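Local coordinates for ribokinase (Arabidopsis thaliana, PDB 6ILS) that catalyses the magnesium-dependent transfer of a phosphoryl group from ATP to O-5 of D-ribose, giving D-ribose 5-phosphate and ADP, at the interface of chains A and B. Sequence-based numbering; all coordinates share one arbitrary frame. Chains: chain A/B, Ribokinase.

Contact 1 and contact 2 are two patches of the same two-fold interface in the ribokinase homodimer, with centres of their C-alpha atoms about 17 Å apart. Strand 12-19 of chain A serves both, giving A:Ile19 at its end to contact 1 and A:Ile15 to contact 2. Contact 1 joins the chains by backbone pairing of strands; its centre is about 28 Å from A:Asp259. Contact 2 lies on the two-fold axis, pairs side chains with their own copies, and has its centre about 19 Å from A:Asp259. Strands 12-19 and 33-39, which take part in contact 2, also carry sugar-binding residues, so dimerisation may steady the substrate end of each subunit.

Contact 1: the interface of chains A and B. Residues chain A 19, 23, 27-31; chain B 110-112.
An intermolecular parallel beta-ladder joins strand 28-30 of chain A to strand 108-113 of chain B, part of the strand-built lid region through which PfkB sugar kinases of the ribokinase type dimerise. A:Ile29 uses both polar backbone groups on one edge of its strand, bridging two residues: its N-H meets B:Ile110 O at 2.9 Å, nearly along the C=O axis (167°), and its O accepts from B:Ile112 N at 3.1 Å. A:Ala31 N then donates to B:Ile112 O at 3.1 Å, tilted 35° from the carbonyl plane. Beta-branched isoleucines suit such a ladder, since they favour extended backbone and offer two carbon branches. A:Ile29 and B:Ile111 run alongside each other in the same direction, with their CG1 atoms 3.8 Å apart. The CG1 of A:Ile29 stands between its own backbone N and carbonyl carbon (chi1 60°), a turn that carries the CD1 methyl alongside CG1 of B:Ile111. A:Ile19, set roughly perpendicular to B:Ile111, is met by both its branches: CG2 against CG2 at 3.8 Å, and CD1 against CD1 at 4.0 Å. The small methyl of A:Ala31 fits beside that same CG2 of B:Ile111. An alanine here would remove both branches and would probably leave A:Ile19, A:Ile29 and A:Ala31 facing a gap between the chains. On the opposite face, A:Thr28 runs alongside B:Ile110, its hydroxyl OG1 3.8 Å from CB of the isoleucine.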
# COMPACT_ATOMS: atom_id res chain seq x y z
N ILE A 19 -7.27 12.73 3.77
CA ILE A 19 -8.70 12.61 4.01
C ILE A 19 -9.21 13.83 4.79
O ILE A 19 -8.46 14.45 5.53
CB ILE A 19 -9.03 11.33 4.79
CG1 ILE A 19 -8.19 11.25 6.07
CG2 ILE A 19 -8.78 10.10 3.92
CD1 ILE A 19 -8.45 10.02 6.89
N PRO A 23 -12.60 7.71 9.08
CA PRO A 23 -13.84 6.95 8.90
C PRO A 23 -14.42 6.41 10.21
O PRO A 23 -13.88 6.68 11.28
CB PRO A 23 -13.42 5.80 7.99
CG PRO A 23 -11.98 5.60 8.30
CD PRO A 23 -11.43 6.96 8.59
N GLU A 27 -17.96 2.76 7.82
CA GLU A 27 -17.88 3.92 6.90
C GLU A 27 -16.78 3.69 5.86
O GLU A 27 -15.65 3.32 6.24
CB GLU A 27 -17.65 5.21 7.69
CG GLU A 27 -18.14 6.46 6.99
CD GLU A 27 -17.89 7.81 7.65
OE1 GLU A 27 -16.95 7.96 8.43
OE2 GLU A 27 -18.66 8.73 7.36
N THR A 28 -17.16 3.76 4.59
CA THR A 28 -16.20 3.76 3.47
C THR A 28 -16.10 5.24 3.11
O THR A 28 -17.15 5.85 2.99
CB THR A 28 -16.71 2.95 2.27
OG1 THR A 28 -16.67 1.55 2.52
CG2 THR A 28 -15.93 3.21 1.01
N ILE A 29 -14.92 5.82 3.18
CA ILE A 29 -14.71 7.20 2.76
C ILE A 29 -13.83 7.24 1.51
O ILE A 29 -13.36 6.21 1.03
CB ILE A 29 -14.05 8.05 3.86
CG1 ILE A 29 -12.69 7.48 4.26
CG2 ILE A 29 -14.97 8.17 5.08
CD1 ILE A 29 -11.89 8.39 5.16
N SER A 30 -13.64 8.45 0.99
CA SER A 30 -12.79 8.68 -0.16
C SER A 30 -11.72 9.70 0.20
O SER A 30 -12.03 10.79 0.67
CB SER A 30 -13.60 9.16 -1.37
OG SER A 30 -14.44 8.13 -1.87
N ALA A 31 -10.47 9.32 0.01
CA ALA A 31 -9.38 10.25 0.24
C ALA A 31 -9.34 11.27 -0.88
O ALA A 31 -9.77 10.99 -1.99
CB ALA A 31 -8.05 9.51 0.34
N ILE B 110 -13.01 1.44 5.43
CA ILE B 110 -12.28 1.53 4.17
C ILE B 110 -12.03 2.96 3.71
O ILE B 110 -12.93 3.80 3.75
CB ILE B 110 -13.02 0.75 3.06
CG1 ILE B 110 -13.07 -0.74 3.41
CG2 ILE B 110 -12.34 0.97 1.69
CD1 ILE B 110 -13.55 -1.63 2.30
N ILE B 111 -10.78 3.24 3.31
CA ILE B 111 -10.42 4.48 2.63
C ILE B 111 -10.04 4.16 1.18
O ILE B 111 -9.13 3.36 0.93
CB ILE B 111 -9.24 5.19 3.31
CG1 ILE B 111 -9.52 5.42 4.80
CG2 ILE B 111 -8.94 6.51 2.61
CD1 ILE B 111 -8.48 6.27 5.49
N ILE B 112 -10.75 4.77 0.23
CA ILE B 112 -10.50 4.49 -1.18
C ILE B 112 -9.83 5.67 -1.87
O ILE B 112 -10.29 6.81 -1.78
CB ILE B 112 -11.80 4.09 -1.92
CG1 ILE B 112 -12.08 2.60 -1.66
CG2 ILE B 112 -11.68 4.34 -3.42
CD1 ILE B 112 -13.29 2.05 -2.34

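Contact 2: the interface of chains A and B. Residues chain A 15, 36, 66-67, 97; chain B 15, 36, 67.
The start of helix 66-75 in each chain meets its twin at the dimer axis, over strands 12-19 and 33-39 of chain A and 12-18 and 33-39 of chain B. At the centre A:His67 NE2 and B:His67 NE2 share a hydrogen bond of 3.1 Å, appreciably bent (142° at the hydrogen), whose donor the structure does not decide. One nitrogen must carry the hydrogen and the other accept, so the pair probably breaks exact symmetry. The imidazole planes are turned 58°, edge to face, with NE2 of A:His67 at the edge of the B:His67 ring and in its plane. Histidine suits this place because imidazole offers a nitrogen that can donate or accept, beside a CE1 carbon that can rest against an aliphatic methyl. CE1 of A:His67 lies 3.6 Å from CD1 of B:Ile15, end against end, while OG1 of B:Thr36, a short side chain that fits over imidazole, sits above the ring plane 3.2 Å from CE1. Isoleucine gives two branches to two partners: chi2 of -74° turns CD1 of B:Ile15 to A:His67, and its CG2 lies 3.9 Å from CD1 of A:Ile15, whose chi2 differs, a local departure from two-fold symmetry. The small A:Ala66 lets its helix start come close to chain B, where a water links its N to B:Thr36 O. The site lies where each subunit's helix abuts the lid strands of its neighbour.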
# COMPACT_ATOMS: atom_id res chain seq x y z
N ILE A 15 2.35 4.65 3.26
CA ILE A 15 1.11 4.83 2.52
C ILE A 15 0.36 6.04 3.06
O ILE A 15 -0.38 5.94 4.04
CB ILE A 15 0.25 3.59 2.61
CG1 ILE A 15 1.06 2.37 2.15
CG2 ILE A 15 -1.02 3.75 1.76
CD1 ILE A 15 0.48 1.07 2.57
N THR A 36 2.06 6.13 -2.19
CA THR A 36 2.82 5.14 -1.44
C THR A 36 4.30 5.29 -1.78
O THR A 36 4.70 5.28 -2.94
CB THR A 36 2.33 3.72 -1.74
OG1 THR A 36 0.94 3.63 -1.43
CG2 THR A 36 3.09 2.71 -0.90
N ALA A 66 4.32 -6.29 -3.56
CA ALA A 66 4.53 -5.06 -4.33
C ALA A 66 5.33 -4.01 -3.56
O ALA A 66 6.11 -3.27 -4.14
CB ALA A 66 3.18 -4.47 -4.76
N HIS A 67 5.10 -3.93 -2.25
CA HIS A 67 5.82 -2.94 -1.44
C HIS A 67 7.30 -3.30 -1.34
O HIS A 67 8.13 -2.41 -1.22
CB HIS A 67 5.18 -2.82 -0.07
CG HIS A 67 3.80 -2.25 -0.12
ND1 HIS A 67 2.86 -2.46 0.87
CD2 HIS A 67 3.18 -1.50 -1.07
CE1 HIS A 67 1.73 -1.86 0.54
NE2 HIS A 67 1.90 -1.27 -0.63
N HIS A 97 4.96 -1.85 6.56
CA HIS A 97 4.35 -0.63 6.05
C HIS A 97 3.61 0.19 7.11
O HIS A 97 3.30 -0.28 8.20
CB HIS A 97 3.39 -0.95 4.89
CG HIS A 97 2.40 -2.04 5.17
ND1 HIS A 97 2.79 -3.35 5.38
CD2 HIS A 97 1.05 -2.04 5.20
CE1 HIS A 97 1.71 -4.10 5.57
NE2 HIS A 97 0.65 -3.32 5.47
N ILE B 15 -5.14 -2.78 0.25
CA ILE B 15 -4.21 -2.81 1.39
C ILE B 15 -4.96 -3.17 2.68
O ILE B 15 -5.56 -2.31 3.31
CB ILE B 15 -3.52 -1.46 1.61
CG1 ILE B 15 -2.98 -0.86 0.29
CG2 ILE B 15 -2.38 -1.62 2.61
CD1 ILE B 15 -1.78 -1.54 -0.22
N THR B 36 -1.20 -7.10 0.81
CA THR B 36 -1.61 -6.25 -0.31
C THR B 36 -1.96 -7.14 -1.49
O THR B 36 -1.14 -7.94 -1.94
CB THR B 36 -0.52 -5.26 -0.73
OG1 THR B 36 -0.37 -4.26 0.30
CG2 THR B 36 -0.90 -4.56 -2.03
N HIS B 67 2.05 -0.86 -7.50
CA HIS B 67 0.65 -1.29 -7.43
C HIS B 67 0.09 -1.61 -8.83
O HIS B 67 -0.68 -2.57 -9.01
CB HIS B 67 -0.22 -0.23 -6.77
CG HIS B 67 -0.02 -0.11 -5.29
ND1 HIS B 67 -0.38 1.02 -4.58
CD2 HIS B 67 0.48 -0.98 -4.37
CE1 HIS B 67 -0.11 0.85 -3.30
NE2 HIS B 67 0.41 -0.36 -3.15
O HOH W 1 1.47 -7.76 -3.31